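Local coordinates for neck and C-terminal motor domain of Kar3 (Candida glabrata, PDB 4GKR), which probably hydrolyses ATP to drive movement along microtubules as the motor subunit of a mitotic kinesin-14, at residues R35-L40 with I342-L347. Sequence-based numbering, arbitrary orientation.
Sequences RIRPPL and ISPAAL. With ADP (adenosine-5'-diphosphate), chain D.
Ile36 and Ile342 lie side by side where the neighbouring parallel strands 30-36 and 335-342 of the kinesin motor domain's central sheet end. The amide of Ile342 donates to Arg35 O at 3.0 Å and nearly straight (171°), while the return bond, from Arg37 N to Ile342 O, is weak. On the face carrying both isoleucines, Ile342 holds CG1 between its backbone N and carbonyl carbon (chi1 57°), and its CD1 packs 3.6 Å from Ile36 CG1. Ile50 touches both side chains, and helix 349-363 packs against Ile342.

Beyond the strand ends the Pro344 ring packs against segment 35-40. Its CB faces Ile36 CG2, its CG sits 3.4 Å from Arg37 O, and its CD lies over one face of the Arg37 guanidinium, near the rim, 3.5 Å from NH1. Leu40 CD1 lies above the opposite face, also toward the rim. A chi1 of 71° sends the extended Arg37 chain across the proline at about a right angle. NH1 donates to Pro38 O at 2.8 Å, with the oxygen in the guanidinium plane, and NE bonds to Gly117 O. Ser343 OG, which also bonds His348, accepts from Ala345 N in an ST turn.

Across from Pro344, the nucleotide lies against segment 35-40: Pro38 CG is 3.4 Å from ADP N1, and ADP N6 sits over one face of the Arg35 guanidinium, which bonds to Asn88 OD1 through NH1 and to the backbone O of Glu86 through NH2. The buried Arg37 guanidinium thus meets backbone carbonyls in bonds that, with Pro344 and Leu40 on opposite faces, limit its rotation and probably keep it fixed beside the ADP.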
ATOM      1  N   ARG A  35       8.761   8.347  -0.925  1.00 31.46           N
ATOM      2  CA  ARG A  35       9.751   8.137   0.130  1.00 32.72           C
ATOM      3  C   ARG A  35      11.126   7.815  -0.414  1.00 33.45           C
ATOM      4  O   ARG A  35      11.296   6.825  -1.114  1.00 32.98           O
ATOM      5  CB  ARG A  35       9.318   7.034   1.102  1.00 31.98           C
ATOM      6  CG  ARG A  35      10.408   6.668   2.111  1.00 33.61           C
ATOM      7  CD  ARG A  35       9.973   5.608   3.099  1.00 33.40           C
ATOM      8  NE  ARG A  35      10.669   5.778   4.372  1.00 35.73           N
ATOM      9  CZ  ARG A  35      10.566   4.949   5.413  1.00 35.56           C
ATOM     10  NH1 ARG A  35       9.789   3.872   5.354  1.00 34.36           N
ATOM     11  NH2 ARG A  35      11.233   5.210   6.518  1.00 36.22           N
ATOM     12  N   ILE A  36      12.114   8.627  -0.073  1.00 35.40           N
ATOM     13  CA  ILE A  36      13.486   8.305  -0.448  1.00 37.70           C
ATOM     14  C   ILE A  36      14.118   7.514   0.685  1.00 38.20           C
ATOM     15  O   ILE A  36      14.181   8.002   1.798  1.00 39.65           O
ATOM     16  CB  ILE A  36      14.311   9.588  -0.712  1.00 40.14           C
ATOM     17  CG1 ILE A  36      13.629  10.433  -1.791  1.00 40.37           C
ATOM     18  CG2 ILE A  36      15.737   9.253  -1.134  1.00 41.52           C
ATOM     19  CD1 ILE A  36      14.126  11.854  -1.900  1.00 43.08           C
ATOM     20  N   ARG A  37      14.572   6.297   0.428  1.00 38.47           N
ATOM     21  CA  ARG A  37      15.327   5.574   1.467  1.00 40.82           C
ATOM     22  C   ARG A  37      16.766   6.102   1.616  1.00 45.20           C
ATOM     23  O   ARG A  37      17.315   6.707   0.686  1.00 45.44           O
ATOM     24  CB  ARG A  37      15.351   4.066   1.201  1.00 39.61           C
ATOM     25  CG  ARG A  37      16.208   3.644   0.025  1.00 40.11           C
ATOM     26  CD  ARG A  37      16.570   2.177   0.112  1.00 40.10           C
ATOM     27  NE  ARG A  37      17.218   1.688  -1.105  1.00 40.60           N
ATOM     28  CZ  ARG A  37      18.478   1.940  -1.456  1.00 42.45           C
ATOM     29  NH1 ARG A  37      19.252   2.700  -0.695  1.00 44.81           N
ATOM     30  NH2 ARG A  37      18.958   1.436  -2.580  1.00 42.63           N
ATOM     31  N   PRO A  38      17.373   5.898   2.799  1.00 48.80           N
ATOM     32  CA  PRO A  38      18.807   6.187   2.993  1.00 52.63           C
ATOM     33  C   PRO A  38      19.684   5.326   2.093  1.00 54.36           C
ATOM     34  O   PRO A  38      19.247   4.264   1.664  1.00 52.38           O
ATOM     35  CB  PRO A  38      19.057   5.817   4.459  1.00 53.34           C
ATOM     36  CG  PRO A  38      17.829   5.091   4.912  1.00 51.72           C
ATOM     37  CD  PRO A  38      16.699   5.582   4.070  1.00 48.68           C
ATOM     38  N   PRO A  39      20.919   5.782   1.801  1.00 59.37           N
ATOM     39  CA  PRO A  39      21.857   4.960   1.013  1.00 62.05           C
ATOM     40  C   PRO A  39      22.308   3.687   1.749  1.00 63.91           C
ATOM     41  O   PRO A  39      22.364   3.670   2.983  1.00 63.78           O
ATOM     42  CB  PRO A  39      23.054   5.903   0.794  1.00 64.57           C
ATOM     43  CG  PRO A  39      22.979   6.876   1.923  1.00 65.17           C
ATOM     44  CD  PRO A  39      21.509   7.090   2.158  1.00 61.77           C
ATOM     45  N   LEU A  40      22.608   2.634   0.992  1.00 66.27           N
ATOM     46  CA  LEU A  40      23.133   1.392   1.567  1.00 70.49           C
ATOM     47  C   LEU A  40      24.662   1.472   1.681  1.00 76.77           C
ATOM     48  O   LEU A  40      25.278   2.277   0.982  1.00 79.38           O
ATOM     49  CB  LEU A  40      22.689   0.179   0.732  1.00 68.85           C
ATOM     50  CG  LEU A  40      21.187  -0.167   0.753  1.00 65.06           C
ATOM     51  CD1 LEU A  40      20.806  -1.009  -0.455  1.00 63.44           C
ATOM     52  CD2 LEU A  40      20.772  -0.855   2.048  1.00 64.45           C
ATOM     53  N   ILE A 342      11.658   5.415  -3.734  1.00 34.66           N
ATOM     54  CA  ILE A 342      12.760   5.606  -4.678  1.00 37.29           C
ATOM     55  C   ILE A 342      14.117   5.383  -4.047  1.00 39.43           C
ATOM     56  O   ILE A 342      14.332   5.675  -2.871  1.00 40.17           O
ATOM     57  CB  ILE A 342      12.724   6.956  -5.458  1.00 38.39           C
ATOM     58  CG1 ILE A 342      12.713   8.155  -4.520  1.00 39.45           C
ATOM     59  CG2 ILE A 342      11.534   7.013  -6.411  1.00 36.92           C
ATOM     60  CD1 ILE A 342      13.099   9.450  -5.205  1.00 41.78           C
ATOM     61  N   SER A 343      15.022   4.838  -4.846  1.00 41.76           N
ATOM     62  CA  SER A 343      16.409   4.695  -4.458  1.00 45.25           C
ATOM     63  C   SER A 343      17.179   6.023  -4.638  1.00 48.41           C
ATOM     64  O   SER A 343      16.998   6.733  -5.642  1.00 49.22           O
ATOM     65  CB  SER A 343      17.049   3.580  -5.281  1.00 46.69           C
ATOM     66  OG  SER A 343      18.440   3.811  -5.432  1.00 50.50           O
ATOM     67  N   PRO A 344      18.046   6.364  -3.670  1.00 50.59           N
ATOM     68  CA  PRO A 344      18.804   7.621  -3.746  1.00 53.08           C
ATOM     69  C   PRO A 344      20.022   7.542  -4.664  1.00 55.62           C
ATOM     70  O   PRO A 344      20.686   8.555  -4.871  1.00 58.80           O
ATOM     71  CB  PRO A 344      19.292   7.806  -2.311  1.00 53.02           C
ATOM     72  CG  PRO A 344      19.518   6.406  -1.846  1.00 52.39           C
ATOM     73  CD  PRO A 344      18.387   5.600  -2.454  1.00 50.35           C
ATOM     74  N   ALA A 345      20.310   6.359  -5.204  1.00 55.13           N
ATOM     75  CA  ALA A 345      21.606   6.097  -5.835  1.00 58.18           C
ATOM     76  C   ALA A 345      21.727   6.579  -7.281  1.00 59.81           C
ATOM     77  O   ALA A 345      20.752   6.594  -8.022  1.00 58.88           O
ATOM     78  CB  ALA A 345      21.953   4.621  -5.725  1.00 57.21           C
ATOM     79  N   ALA A 346      22.943   6.955  -7.669  1.00 64.02           N
ATOM     80  CA  ALA A 346      23.229   7.464  -9.017  1.00 66.42           C
ATOM     81  C   ALA A 346      22.931   6.451 -10.129  1.00 66.22           C
ATOM     82  O   ALA A 346      22.253   6.780 -11.101  1.00 65.79           O
ATOM     83  CB  ALA A 346      24.666   7.960  -9.108  1.00 69.29           C
ATOM     84  N   LEU A 347      23.427   5.222  -9.980  1.00 66.97           N
ATOM     85  CA  LEU A 347      23.204   4.171 -10.979  1.00 66.80           C
ATOM     86  C   LEU A 347      21.725   3.989 -11.341  1.00 63.86           C
ATOM     87  O   LEU A 347      21.406   3.541 -12.446  1.00 64.59           O
ATOM     88  CB  LEU A 347      23.799   2.838 -10.504  1.00 67.34           C
TER
HETATM   89  PB  ADP D 702      12.169  -3.681  -1.976  1.00 28.96           P
HETATM   90  O1B ADP D 702      11.616  -2.337  -2.422  1.00 30.01           O
HETATM   91  O2B ADP D 702      11.219  -4.511  -1.153  1.00 28.12           O
HETATM   92  O3B ADP D 702      12.835  -4.380  -3.129  1.00 27.18           O
HETATM   93  PA  ADP D 702      13.505  -3.658   0.611  1.00 31.08           P
HETATM   94  O1A ADP D 702      12.430  -3.155   1.523  1.00 32.36           O
HETATM   95  O2A ADP D 702      13.887  -5.117   0.669  1.00 30.25           O
HETATM   96  O3A ADP D 702      13.329  -3.236  -0.947  1.00 30.73           O
HETATM   97  O5' ADP D 702      14.717  -2.686   0.997  1.00 32.84           O
HETATM   98  C5' ADP D 702      15.987  -2.762   0.346  1.00 36.00           C
HETATM   99  C4' ADP D 702      17.104  -2.632   1.388  1.00 39.78           C
HETATM  100  O4' ADP D 702      17.246  -1.292   1.895  1.00 38.83           O
HETATM  101  C3' ADP D 702      16.824  -3.496   2.603  1.00 41.12           C
HETATM  102  O3' ADP D 702      18.085  -4.039   2.972  1.00 46.73           O
HETATM  103  C2' ADP D 702      16.303  -2.529   3.664  1.00 40.90           C
HETATM  104  O2' ADP D 702      16.641  -2.894   5.000  1.00 43.44           O
HETATM  105  C1' ADP D 702      16.938  -1.210   3.296  1.00 37.86           C
HETATM  106  N9  ADP D 702      15.992  -0.089   3.479  1.00 36.36           N
HETATM  107  C8  ADP D 702      14.993   0.215   2.644  1.00 34.94           C
HETATM  108  N7  ADP D 702      14.304   1.304   3.058  1.00 34.60           N
HETATM  109  C5  ADP D 702      14.878   1.730   4.183  1.00 36.19           C
HETATM  110  C6  ADP D 702      14.647   2.841   5.129  1.00 35.21           C
HETATM  111  N6  ADP D 702      13.644   3.719   4.936  1.00 34.46           N
HETATM  112  N1  ADP D 702      15.469   2.930   6.199  1.00 39.23           N
HETATM  113  C2  ADP D 702      16.480   2.055   6.406  1.00 38.10           C
HETATM  114  N3  ADP D 702      16.748   1.021   5.587  1.00 39.10           N
HETATM  115  C4  ADP D 702      15.996   0.807   4.468  1.00 38.04           C